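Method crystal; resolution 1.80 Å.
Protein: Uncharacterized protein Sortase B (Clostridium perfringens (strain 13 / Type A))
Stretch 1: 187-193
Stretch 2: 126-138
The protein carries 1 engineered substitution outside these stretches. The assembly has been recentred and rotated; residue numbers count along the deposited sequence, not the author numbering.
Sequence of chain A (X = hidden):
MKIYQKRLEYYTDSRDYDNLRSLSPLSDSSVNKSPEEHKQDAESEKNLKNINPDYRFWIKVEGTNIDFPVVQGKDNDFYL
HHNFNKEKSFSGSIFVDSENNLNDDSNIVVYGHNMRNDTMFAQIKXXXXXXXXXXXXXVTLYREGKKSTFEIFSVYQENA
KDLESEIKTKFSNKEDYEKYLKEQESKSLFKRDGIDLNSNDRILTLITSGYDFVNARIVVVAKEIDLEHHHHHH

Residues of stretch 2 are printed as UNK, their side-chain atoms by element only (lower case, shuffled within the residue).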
# COMPACT_ATOMS: atom_id res chain seq x y z
N LYS A 187 -8.61 7.85 -14.53
CA LYS A 187 -7.47 7.10 -15.04
C LYS A 187 -7.68 5.56 -15.05
O LYS A 187 -6.88 4.84 -15.64
CB LYS A 187 -6.25 7.40 -14.16
CG LYS A 187 -5.55 8.70 -14.46
CD LYS A 187 -4.23 8.73 -13.72
CE LYS A 187 -3.62 10.11 -13.64
NZ LYS A 187 -2.80 10.37 -14.84
N SER A 188 -8.60 5.06 -14.23
CA SER A 188 -8.72 3.62 -14.04
C SER A 188 -9.06 2.92 -15.34
O SER A 188 -9.89 3.40 -16.12
CB SER A 188 -9.78 3.27 -13.00
OG SER A 188 -9.73 1.88 -12.70
N LEU A 189 -8.40 1.79 -15.56
CA LEU A 189 -8.77 0.83 -16.60
C LEU A 189 -10.20 0.36 -16.44
O LEU A 189 -10.90 0.13 -17.44
CB LEU A 189 -7.83 -0.37 -16.52
CG LEU A 189 -6.38 -0.05 -16.83
CD1 LEU A 189 -5.48 -1.18 -16.37
CD2 LEU A 189 -6.16 0.20 -18.32
N PHE A 190 -10.66 0.28 -15.19
CA PHE A 190 -11.92 -0.38 -14.82
C PHE A 190 -12.71 0.49 -13.84
O PHE A 190 -12.16 1.03 -12.88
CB PHE A 190 -11.69 -1.77 -14.20
CG PHE A 190 -10.76 -2.65 -14.98
CD1 PHE A 190 -11.02 -2.97 -16.30
CD2 PHE A 190 -9.60 -3.17 -14.40
CE1 PHE A 190 -10.13 -3.73 -17.04
CE2 PHE A 190 -8.69 -3.87 -15.15
CZ PHE A 190 -8.97 -4.19 -16.46
N LYS A 191 -14.03 0.54 -14.04
CA LYS A 191 -14.93 1.31 -13.18
C LYS A 191 -15.53 0.42 -12.08
O LYS A 191 -15.94 -0.70 -12.35
CB LYS A 191 -16.02 1.95 -14.04
CG LYS A 191 -17.21 2.49 -13.27
CD LYS A 191 -17.03 3.96 -12.92
CE LYS A 191 -17.98 4.36 -11.80
NZ LYS A 191 -17.73 5.75 -11.36
N ARG A 192 -15.39 0.85 -10.83
CA ARG A 192 -16.07 0.21 -9.70
C ARG A 192 -17.43 0.85 -9.46
O ARG A 192 -17.53 2.05 -9.12
CB ARG A 192 -15.23 0.32 -8.42
CG ARG A 192 -15.79 -0.48 -7.25
CD ARG A 192 -15.47 -1.95 -7.36
NE ARG A 192 -14.05 -2.22 -7.13
CZ ARG A 192 -13.46 -3.36 -7.44
NH1 ARG A 192 -12.18 -3.55 -7.15
NH2 ARG A 192 -14.14 -4.34 -8.05
N ASP A 193 -18.48 0.06 -9.64
CA ASP A 193 -19.84 0.56 -9.53
C ASP A 193 -20.21 0.84 -8.08
O ASP A 193 -19.91 0.04 -7.19
CB ASP A 193 -20.82 -0.46 -10.12
CG ASP A 193 -20.66 -0.65 -11.61
OD1 ASP A 193 -20.08 0.23 -12.28
OD2 ASP A 193 -21.24 -1.63 -12.13
N UNK A 126 -1.75 -7.79 -10.88
CA UNK A 126 -2.88 -8.67 -11.17
C UNK A 126 -4.12 -7.82 -11.34
O UNK A 126 -5.07 -8.22 -12.00
n UNK A 126 -2.11 -11.72 -8.98
c UNK A 126 -3.11 -9.67 -10.05
n UNK A 126 -0.49 -12.23 -10.28
c UNK A 126 -1.07 -11.10 -10.80
c UNK A 126 -2.08 -10.75 -9.96
c UNK A 126 -1.10 -12.56 -9.16
N UNK A 127 -4.12 -6.64 -10.74
CA UNK A 127 -5.28 -5.77 -10.81
C UNK A 127 -5.51 -5.18 -12.19
O UNK A 127 -6.61 -4.69 -12.48
c UNK A 127 -5.99 -6.30 -5.87
c UNK A 127 -4.41 -5.52 -7.51
c UNK A 127 -6.75 -5.48 -7.99
c UNK A 127 -7.03 -6.05 -6.76
c UNK A 127 -4.68 -6.08 -6.26
c UNK A 127 -5.17 -4.68 -9.74
c UNK A 127 -5.45 -5.19 -8.37
N UNK A 128 -4.55 -5.36 -13.10
CA UNK A 128 -4.75 -4.92 -14.50
C UNK A 128 -5.64 -5.85 -15.32
O UNK A 128 -6.11 -5.48 -16.42
c UNK A 128 -0.78 -3.97 -16.44
c UNK A 128 -3.40 -4.77 -15.20
c UNK A 128 -1.09 -3.79 -14.98
n UNK A 128 0.64 -4.33 -16.64
c UNK A 128 -2.58 -3.58 -14.71
N UNK A 129 -5.95 -7.00 -14.73
CA UNK A 129 -6.89 -7.97 -15.31
C UNK A 129 -8.29 -7.75 -14.76
O UNK A 129 -8.48 -7.65 -13.55
c UNK A 129 -7.42 -10.47 -15.36
c UNK A 129 -6.40 -9.40 -14.98
o UNK A 129 -8.44 -10.64 -14.69
n UNK A 129 -7.13 -11.21 -16.42
N UNK A 130 -9.27 -7.55 -15.65
CA UNK A 130 -10.59 -7.10 -15.23
C UNK A 130 -11.28 -8.10 -14.29
O UNK A 130 -11.88 -7.71 -13.30
c UNK A 130 -13.52 -5.67 -17.33
c UNK A 130 -11.47 -6.82 -16.45
o UNK A 130 -14.63 -5.13 -17.18
o UNK A 130 -12.94 -5.74 -18.44
c UNK A 130 -12.83 -6.24 -16.12
N UNK A 131 -11.12 -9.39 -14.57
CA UNK A 131 -11.71 -10.42 -13.73
C UNK A 131 -11.15 -10.32 -12.32
O UNK A 131 -11.89 -10.37 -11.35
o UNK A 131 -13.49 -11.70 -15.54
n UNK A 131 -11.88 -13.08 -16.30
c UNK A 131 -11.43 -11.82 -14.29
c UNK A 131 -12.36 -12.19 -15.44
N UNK A 132 -9.82 -10.23 -12.22
CA UNK A 132 -9.17 -10.05 -10.92
C UNK A 132 -9.69 -8.82 -10.18
O UNK A 132 -9.88 -8.88 -8.96
c UNK A 132 -5.86 -11.80 -8.36
c UNK A 132 -7.66 -9.92 -11.12
c UNK A 132 -5.58 -10.77 -7.46
c UNK A 132 -5.92 -9.47 -7.78
c UNK A 132 -6.59 -9.20 -8.95
c UNK A 132 -6.54 -11.51 -9.53
c UNK A 132 -6.84 -10.21 -9.88
N UNK A 133 -9.65 -7.67 -10.85
CA UNK A 133 -10.19 -6.40 -10.30
C UNK A 133 -11.61 -6.57 -9.75
O UNK A 133 -11.95 -6.08 -8.68
c UNK A 133 -10.16 -5.30 -11.38
c UNK A 133 -10.38 -1.71 -10.16
c UNK A 133 -11.74 -1.46 -10.28
c UNK A 133 -9.88 -2.97 -10.47
c UNK A 133 -12.06 -3.66 -11.14
c UNK A 133 -10.72 -3.97 -10.94
c UNK A 133 -12.57 -2.46 -10.73
N UNK A 134 -12.48 -7.21 -10.53
CA UNK A 134 -13.83 -7.46 -10.07
C UNK A 134 -13.92 -8.33 -8.84
O UNK A 134 -14.80 -8.13 -8.00
c UNK A 134 -14.66 -8.10 -11.19
o UNK A 134 -14.89 -5.90 -12.10
c UNK A 134 -15.00 -7.12 -12.29
n UNK A 134 -15.27 -7.63 -13.48
N UNK A 135 -13.03 -9.31 -8.75
CA UNK A 135 -13.15 -10.37 -7.75
C UNK A 135 -12.46 -10.00 -6.44
O UNK A 135 -12.89 -10.43 -5.36
c UNK A 135 -12.56 -11.66 -8.29
N UNK A 136 -11.47 -9.12 -6.53
CA UNK A 136 -10.63 -8.77 -5.39
C UNK A 136 -10.66 -7.27 -5.08
O UNK A 136 -10.08 -6.47 -5.80
n UNK A 136 -8.99 -11.15 -7.10
c UNK A 136 -9.21 -9.23 -5.65
c UNK A 136 -9.14 -10.74 -5.86
o UNK A 136 -9.36 -11.52 -4.94
N UNK A 137 -11.55 -6.91 -4.16
CA UNK A 137 -11.98 -5.53 -4.00
C UNK A 137 -11.16 -4.81 -2.90
O UNK A 137 -11.20 -3.58 -2.82
c UNK A 137 -15.86 -5.68 -4.32
n UNK A 137 -18.23 -6.06 -4.88
c UNK A 137 -13.47 -5.49 -3.64
c UNK A 137 -16.83 -6.24 -5.35
c UNK A 137 -14.41 -5.86 -4.78
N UNK A 138 -10.68 -5.55 -1.92
CA UNK A 138 -10.36 -4.95 -0.61
C UNK A 138 -8.90 -5.01 -0.25
O UNK A 138 -8.22 -6.01 -0.50
o UNK A 138 -16.64 -5.33 -0.69
c UNK A 138 -12.62 -5.52 0.27
c UNK A 138 -14.61 -4.22 -0.10
c UNK A 138 -14.68 -6.60 -0.31
c UNK A 138 -13.27 -4.29 0.19
c UNK A 138 -11.15 -5.59 0.51
c UNK A 138 -15.32 -5.38 -0.33
c UNK A 138 -13.35 -6.67 0.05

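Position 126 carries one carbon leading into a five-membered ring of three carbons and two nitrogens, an imidazole, and its side chain stays out of reach of stretch 1; it is His126. At position 127 a single carbon bears a ring of six carbons with no oxygen attached. The ring is buried, and the backbone O of position 127 lies 3.5 Å from CE2 of Phe190. This is Phe127.

Position 128 has four carbons in a row ending in nitrogen. Although its CA-to-CB bond points away from stretch 1, the second of these carbons comes within 4.1 Å of Leu189 CD1. The backbone O of position 128 lies 3.1 Å from Phe190 CZ, at the edge of that ring, where the carbon-bound hydrogens carry a slight positive charge. The residue is Lys128.

Position 129 shows two carbons, the second carrying one oxygen and one nitrogen. This amide is Asn129, and it caps the helix that follows: the backbone N of position 132 donates to OD1 of Asn129 over 2.9 Å, satisfying an amide that has no helical carbonyl before it. At 130 there are three carbons, the third carrying two oxygens. One of these oxygens comes to 3.7 Å from CE1 of Phe190, and CB of position 130 is closer still, 3.4 Å from the same CE1; CA of position 130 stands 3.8 Å from the centroid of the Phe190 ring, a CH-pi contact over the face. The carboxylate makes this Glu130.

Position 131 repeats the two-carbon amide pattern and faces away from stretch 1: Asn131. Position 132, one carbon and a six-carbon ring, is Phe132, also without contact to stretch 1.

Position 133 has the same atoms, one carbon and a bare six-membered carbon ring, but here the ring is buried between Phe190 and Arg192. CB of Phe190 lies 3.7 Å from the centroid of the position 133 ring over one face, while the Arg192 guanidinium lies flat on the opposite face, with centres 3.9 Å apart and planes at 7°. It is Phe133.

Position 134, again two carbons with one oxygen and one nitrogen, has its CA 3.7 Å from NH2 of Arg192; it is Asn134. A lone carbon at 135 gives Ala135, pointing away. Position 136 is another short amide, Asn136, whose ND2 donates to Phe132 O at 3.1 Å just beyond the helix. At 137, four carbons in a row end in nitrogen, the second of them 3.6 Å from NH2 of Arg192, over the guanidinium face opposite Phe133: this is Lys137. Position 138, a six-carbon ring bearing one oxygen, is Tyr138, which makes no contact.

The contact is thus organised around alternating layers: Phe190, Phe133, the Arg192 guanidinium and the aliphatic part of Lys137. Arg192 adds direction to this packing, because NH1 and NH2 of Arg192 both donate to Phe133 O, at 3.0 and 2.9 Å. One residue therefore offers its ring to the cation and its carbonyl to the same group's hydrogens, pinning the extended segment against the short helix.

Stretch 2 126-138: HFKNENFFNANKY
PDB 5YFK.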